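Local coordinates for CRISPR-associated protein CasA/Cse1 (PDB 4AN8) that probably takes part in CRISPR adaptive immunity against viruses and plasmids, as the CasA (Cse1) subunit of the type I-E Cascade ribonucleoprotein complex, at residues A[300-308]-A[434-445]. Residues are numbered along the deposited sequence; the frame is centred on the assembly and turned at random.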
loop_
_atom_site.group_PDB
_atom_site.type_symbol
_atom_site.label_atom_id
_atom_site.label_comp_id
_atom_site.label_asym_id
_atom_site.label_seq_id
_atom_site.Cartn_x
_atom_site.Cartn_y
_atom_site.Cartn_z
ATOM N N GLU A 300 1.904 14.561 5.522
ATOM C CA GLU A 300 0.977 15.205 6.439
ATOM C C GLU A 300 -0.489 15.216 5.977
ATOM O O GLU A 300 -1.397 15.340 6.801
ATOM C CB GLU A 300 1.500 16.590 6.840
ATOM C CG GLU A 300 2.808 16.500 7.633
ATOM C CD GLU A 300 3.409 17.849 7.989
ATOM O OE1 GLU A 300 2.808 18.889 7.646
ATOM O OE2 GLU A 300 4.492 17.866 8.615
ATOM N N ARG A 301 -0.710 15.040 4.675
ATOM C CA ARG A 301 -2.054 15.002 4.103
ATOM C C ARG A 301 -2.777 13.652 4.266
ATOM O O ARG A 301 -2.326 12.628 3.776
ATOM C CB ARG A 301 -1.980 15.398 2.629
ATOM C CG ARG A 301 -3.261 15.258 1.842
ATOM C CD ARG A 301 -2.965 15.418 0.358
ATOM N NE ARG A 301 -4.145 15.200 -0.469
ATOM C CZ ARG A 301 -5.046 16.134 -0.744
ATOM N NH1 ARG A 301 -4.893 17.356 -0.257
ATOM N NH2 ARG A 301 -6.095 15.849 -1.509
ATOM N N SER A 302 -3.918 13.675 4.940
ATOM C CA SER A 302 -4.749 12.488 5.134
ATOM C C SER A 302 -5.053 11.793 3.820
ATOM O O SER A 302 -5.471 12.426 2.859
ATOM C CB SER A 302 -6.073 12.866 5.820
ATOM O OG SER A 302 -5.868 13.239 7.173
ATOM N N PHE A 303 -4.872 10.480 3.786
ATOM C CA PHE A 303 -5.027 9.740 2.547
ATOM C C PHE A 303 -6.456 9.731 1.963
ATOM O O PHE A 303 -6.643 9.804 0.748
ATOM C CB PHE A 303 -4.521 8.308 2.709
ATOM C CG PHE A 303 -4.477 7.563 1.426
ATOM C CD1 PHE A 303 -3.635 7.979 0.411
ATOM C CD2 PHE A 303 -5.324 6.486 1.201
ATOM C CE1 PHE A 303 -3.611 7.279 -0.826
ATOM C CE2 PHE A 303 -5.312 5.798 -0.010
ATOM C CZ PHE A 303 -4.461 6.191 -1.025
ATOM N N TRP A 304 -7.459 9.632 2.823
ATOM C CA TRP A 304 -8.843 9.553 2.368
ATOM C C TRP A 304 -9.238 10.804 1.585
ATOM O O TRP A 304 -10.249 10.814 0.874
ATOM C CB TRP A 304 -9.816 9.292 3.536
ATOM C CG TRP A 304 -9.654 10.240 4.698
ATOM C CD1 TRP A 304 -8.878 10.052 5.800
ATOM C CD2 TRP A 304 -10.261 11.531 4.851
ATOM N NE1 TRP A 304 -8.968 11.135 6.642
ATOM C CE2 TRP A 304 -9.821 12.056 6.087
ATOM C CE3 TRP A 304 -11.150 12.279 4.080
ATOM C CZ2 TRP A 304 -10.226 13.321 6.559
ATOM C CZ3 TRP A 304 -11.568 13.534 4.561
ATOM C CH2 TRP A 304 -11.094 14.038 5.783
ATOM N N ARG A 305 -8.434 11.852 1.711
ATOM C CA ARG A 305 -8.689 13.089 0.983
ATOM C C ARG A 305 -8.601 12.911 -0.522
ATOM O O ARG A 305 -9.109 13.730 -1.273
ATOM C CB ARG A 305 -7.713 14.168 1.411
ATOM C CG ARG A 305 -8.062 14.768 2.732
ATOM C CD ARG A 305 -7.806 16.237 2.640
ATOM N NE ARG A 305 -6.708 16.618 3.481
ATOM C CZ ARG A 305 -6.098 17.790 3.426
ATOM N NH1 ARG A 305 -6.456 18.716 2.543
ATOM N NH2 ARG A 305 -5.105 18.012 4.264
ATOM N N ASP A 306 -7.946 11.846 -0.962
ATOM C CA ASP A 306 -7.870 11.545 -2.387
ATOM C C ASP A 306 -8.955 10.573 -2.856
ATOM O O ASP A 306 -8.958 10.196 -4.028
ATOM C CB ASP A 306 -6.485 10.980 -2.742
ATOM C CG ASP A 306 -5.384 11.999 -2.577
ATOM O OD1 ASP A 306 -5.534 13.126 -3.069
ATOM O OD2 ASP A 306 -4.368 11.693 -1.924
ATOM N N PHE A 307 -9.847 10.141 -1.967
ATOM C CA PHE A 307 -10.808 9.096 -2.333
ATOM C C PHE A 307 -11.841 9.473 -3.424
ATOM O O PHE A 307 -12.374 8.579 -4.086
ATOM C CB PHE A 307 -11.552 8.516 -1.120
ATOM C CG PHE A 307 -10.750 7.525 -0.299
ATOM C CD1 PHE A 307 -9.456 7.158 -0.663
ATOM C CD2 PHE A 307 -11.307 6.956 0.848
ATOM C CE1 PHE A 307 -8.748 6.257 0.099
ATOM C CE2 PHE A 307 -10.615 6.057 1.609
ATOM C CZ PHE A 307 -9.338 5.691 1.239
ATOM N N SER A 308 -12.156 10.755 -3.604
ATOM C CA SER A 308 -13.084 11.142 -4.675
ATOM C C SER A 308 -12.333 11.400 -5.983
ATOM O O SER A 308 -12.865 11.170 -7.063
ATOM C CB SER A 308 -13.888 12.383 -4.282
ATOM O OG SER A 308 -13.024 13.495 -4.122
ATOM N N TRP A 434 -8.070 18.557 10.751
ATOM C CA TRP A 434 -7.832 17.331 9.984
ATOM C C TRP A 434 -7.722 16.080 10.860
ATOM O O TRP A 434 -8.295 15.038 10.549
ATOM C CB TRP A 434 -6.612 17.494 9.084
ATOM C CG TRP A 434 -6.893 18.448 7.978
ATOM C CD1 TRP A 434 -6.309 19.657 7.774
ATOM C CD2 TRP A 434 -7.868 18.285 6.930
ATOM N NE1 TRP A 434 -6.849 20.252 6.657
ATOM C CE2 TRP A 434 -7.799 19.423 6.119
ATOM C CE3 TRP A 434 -8.771 17.270 6.593
ATOM C CZ2 TRP A 434 -8.624 19.594 4.992
ATOM C CZ3 TRP A 434 -9.584 17.436 5.474
ATOM C CH2 TRP A 434 -9.505 18.587 4.686
ATOM N N HIS A 435 -7.014 16.192 11.975
ATOM C CA HIS A 435 -6.932 15.076 12.909
ATOM C C HIS A 435 -8.311 14.641 13.405
ATOM O O HIS A 435 -8.603 13.444 13.517
ATOM C CB HIS A 435 -6.042 15.415 14.098
ATOM C CG HIS A 435 -5.907 14.291 15.073
ATOM N ND1 HIS A 435 -4.746 13.564 15.212
ATOM C CD2 HIS A 435 -6.802 13.746 15.932
ATOM C CE1 HIS A 435 -4.925 12.628 16.130
ATOM N NE2 HIS A 435 -6.163 12.717 16.580
ATOM N N ALA A 436 -9.165 15.607 13.704
ATOM C CA ALA A 436 -10.515 15.271 14.141
ATOM C C ALA A 436 -11.273 14.551 13.048
ATOM O O ALA A 436 -12.026 13.617 13.323
ATOM C CB ALA A 436 -11.269 16.512 14.563
ATOM N N LEU A 437 -11.095 14.997 11.804
ATOM C CA LEU A 437 -11.789 14.382 10.658
ATOM C C LEU A 437 -11.256 12.974 10.325
ATOM O O LEU A 437 -12.011 12.117 9.863
ATOM C CB LEU A 437 -11.691 15.290 9.438
ATOM C CG LEU A 437 -12.434 16.628 9.570
ATOM C CD1 LEU A 437 -12.405 17.339 8.232
ATOM C CD2 LEU A 437 -13.868 16.398 10.006
ATOM N N ASP A 438 -9.969 12.735 10.567
ATOM C CA ASP A 438 -9.424 11.377 10.459
ATOM C C ASP A 438 -10.217 10.384 11.318
ATOM O O ASP A 438 -10.490 9.273 10.879
ATOM C CB ASP A 438 -7.946 11.330 10.848
ATOM C CG ASP A 438 -7.051 11.943 9.801
ATOM O OD1 ASP A 438 -7.396 11.905 8.591
ATOM O OD2 ASP A 438 -5.987 12.480 10.185
ATOM N N GLY A 439 -10.596 10.795 12.535
ATOM C CA GLY A 439 -11.456 9.992 13.382
ATOM C C GLY A 439 -12.903 9.942 12.917
ATOM O O GLY A 439 -13.599 8.944 13.111
ATOM N N ALA A 440 -13.381 11.019 12.302
ATOM C CA ALA A 440 -14.773 11.050 11.880
ATOM C C ALA A 440 -14.985 10.367 10.532
ATOM O O ALA A 440 -16.079 9.865 10.250
ATOM C CB ALA A 440 -15.287 12.489 11.823
ATOM N N PHE A 441 -13.956 10.358 9.689
ATOM C CA PHE A 441 -14.149 9.843 8.334
ATOM C C PHE A 441 -14.703 8.417 8.212
ATOM O O PHE A 441 -15.611 8.192 7.413
ATOM C CB PHE A 441 -12.914 10.000 7.440
ATOM C CG PHE A 441 -13.180 9.604 6.013
ATOM C CD1 PHE A 441 -13.947 10.412 5.197
ATOM C CD2 PHE A 441 -12.718 8.393 5.513
ATOM C CE1 PHE A 441 -14.223 10.042 3.890
ATOM C CE2 PHE A 441 -12.987 8.018 4.206
ATOM C CZ PHE A 441 -13.735 8.848 3.393
ATOM N N PRO A 442 -14.154 7.455 8.977
ATOM C CA PRO A 442 -14.637 6.063 8.895
ATOM C C PRO A 442 -16.130 5.918 9.139
ATOM O O PRO A 442 -16.758 5.091 8.475
ATOM C CB PRO A 442 -13.873 5.347 10.007
ATOM C CG PRO A 442 -12.596 6.141 10.141
ATOM C CD PRO A 442 -12.924 7.574 9.783
ATOM N N ARG A 443 -16.680 6.687 10.079
ATOM C CA ARG A 443 -18.107 6.615 10.418
ATOM C C ARG A 443 -18.928 7.093 9.239
ATOM O O ARG A 443 -19.862 6.431 8.812
ATOM C CB ARG A 443 -18.430 7.477 11.638
ATOM C CG ARG A 443 -17.456 7.354 12.792
ATOM C CD ARG A 443 -18.028 8.025 14.036
ATOM N NE ARG A 443 -18.765 9.246 13.701
ATOM C CZ ARG A 443 -18.347 10.479 13.976
ATOM N NH1 ARG A 443 -17.193 10.663 14.610
ATOM N NH2 ARG A 443 -19.086 11.527 13.626
ATOM N N PHE A 444 -18.567 8.250 8.702
ATOM C CA PHE A 444 -19.213 8.732 7.489
ATOM C C PHE A 444 -19.034 7.727 6.339
ATOM O O PHE A 444 -20.002 7.355 5.673
ATOM C CB PHE A 444 -18.642 10.085 7.079
ATOM C CG PHE A 444 -18.962 10.455 5.662
ATOM C CD1 PHE A 444 -20.191 11.032 5.342
ATOM C CD2 PHE A 444 -18.060 10.191 4.645
ATOM C CE1 PHE A 444 -20.500 11.354 4.029
ATOM C CE2 PHE A 444 -18.356 10.503 3.342
ATOM C CZ PHE A 444 -19.579 11.075 3.021
ATOM N N PHE A 445 -17.794 7.281 6.124
ATOM C CA PHE A 445 -17.465 6.441 4.973
ATOM C C PHE A 445 -18.300 5.172 4.948
ATOM O O PHE A 445 -18.818 4.777 3.897
ATOM C CB PHE A 445 -15.972 6.079 4.943
ATOM C CG PHE A 445 -15.478 5.626 3.585
ATOM C CD1 PHE A 445 -15.771 6.364 2.442
ATOM C CD2 PHE A 445 -14.713 4.472 3.451
ATOM C CE1 PHE A 445 -15.304 5.964 1.201
ATOM C CE2 PHE A 445 -14.245 4.072 2.210
ATOM C CZ PHE A 445 -14.548 4.821 1.081
#
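Trp304 lies with one face against Phe441 and its far end against the edge of Trp434, in a buried aromatic contact that joins a 3-10 turn, residues 303-306, to helix 429-446 of the C-terminal helical bundle of Cse1. The turn belongs to the loop between strand 292-294 and helix 320-333. The Trp304 five-membered ring and the Phe441 ring form an offset stack, with centroids 4.4 Å apart and planes at 10°. A chi1 of 51°, with CG between the backbone N and the carbonyl carbon, swings the indole to lie along the Phe441 ring. Trp304 CB sits over the Phe441 face, 3.5 Å from Phe441 CE2. Ser302 CB covers part of the other indole face. Trp304 CH2 meets Trp434 CZ3 (3.7 Å). Leu437 CB touches Trp304 CZ2 (3.8 Å), the side chains crossing at about a right angle.

Asp438 supplies the polar grip. Its OD1 accepts a hydrogen bond from Trp304 NE1 (2.6 Å, 156° at the hydrogen), nearly along the C-O axis. The carboxylate stands almost perpendicular to the indole. Ser302 OG donates to the same Asp438 OD1 at a very short 2.5 Å. The NE1 bond holds the indole edge; the Ser302 bond may steady the carboxylate.

Phe307 extends the apolar patch along the helix to Phe441 and Phe445. Its ring also meets Tyr363 of strand 354-364 edge-to-face. Arg305, whose NH1 is salt-bridged to Glu386, bends at chi2 and chi3 to lay its guanidinium flat on Trp434. In this cation-pi stack Arg305 CZ sits 3.6 Å from the centroid of the Trp434 six-membered ring.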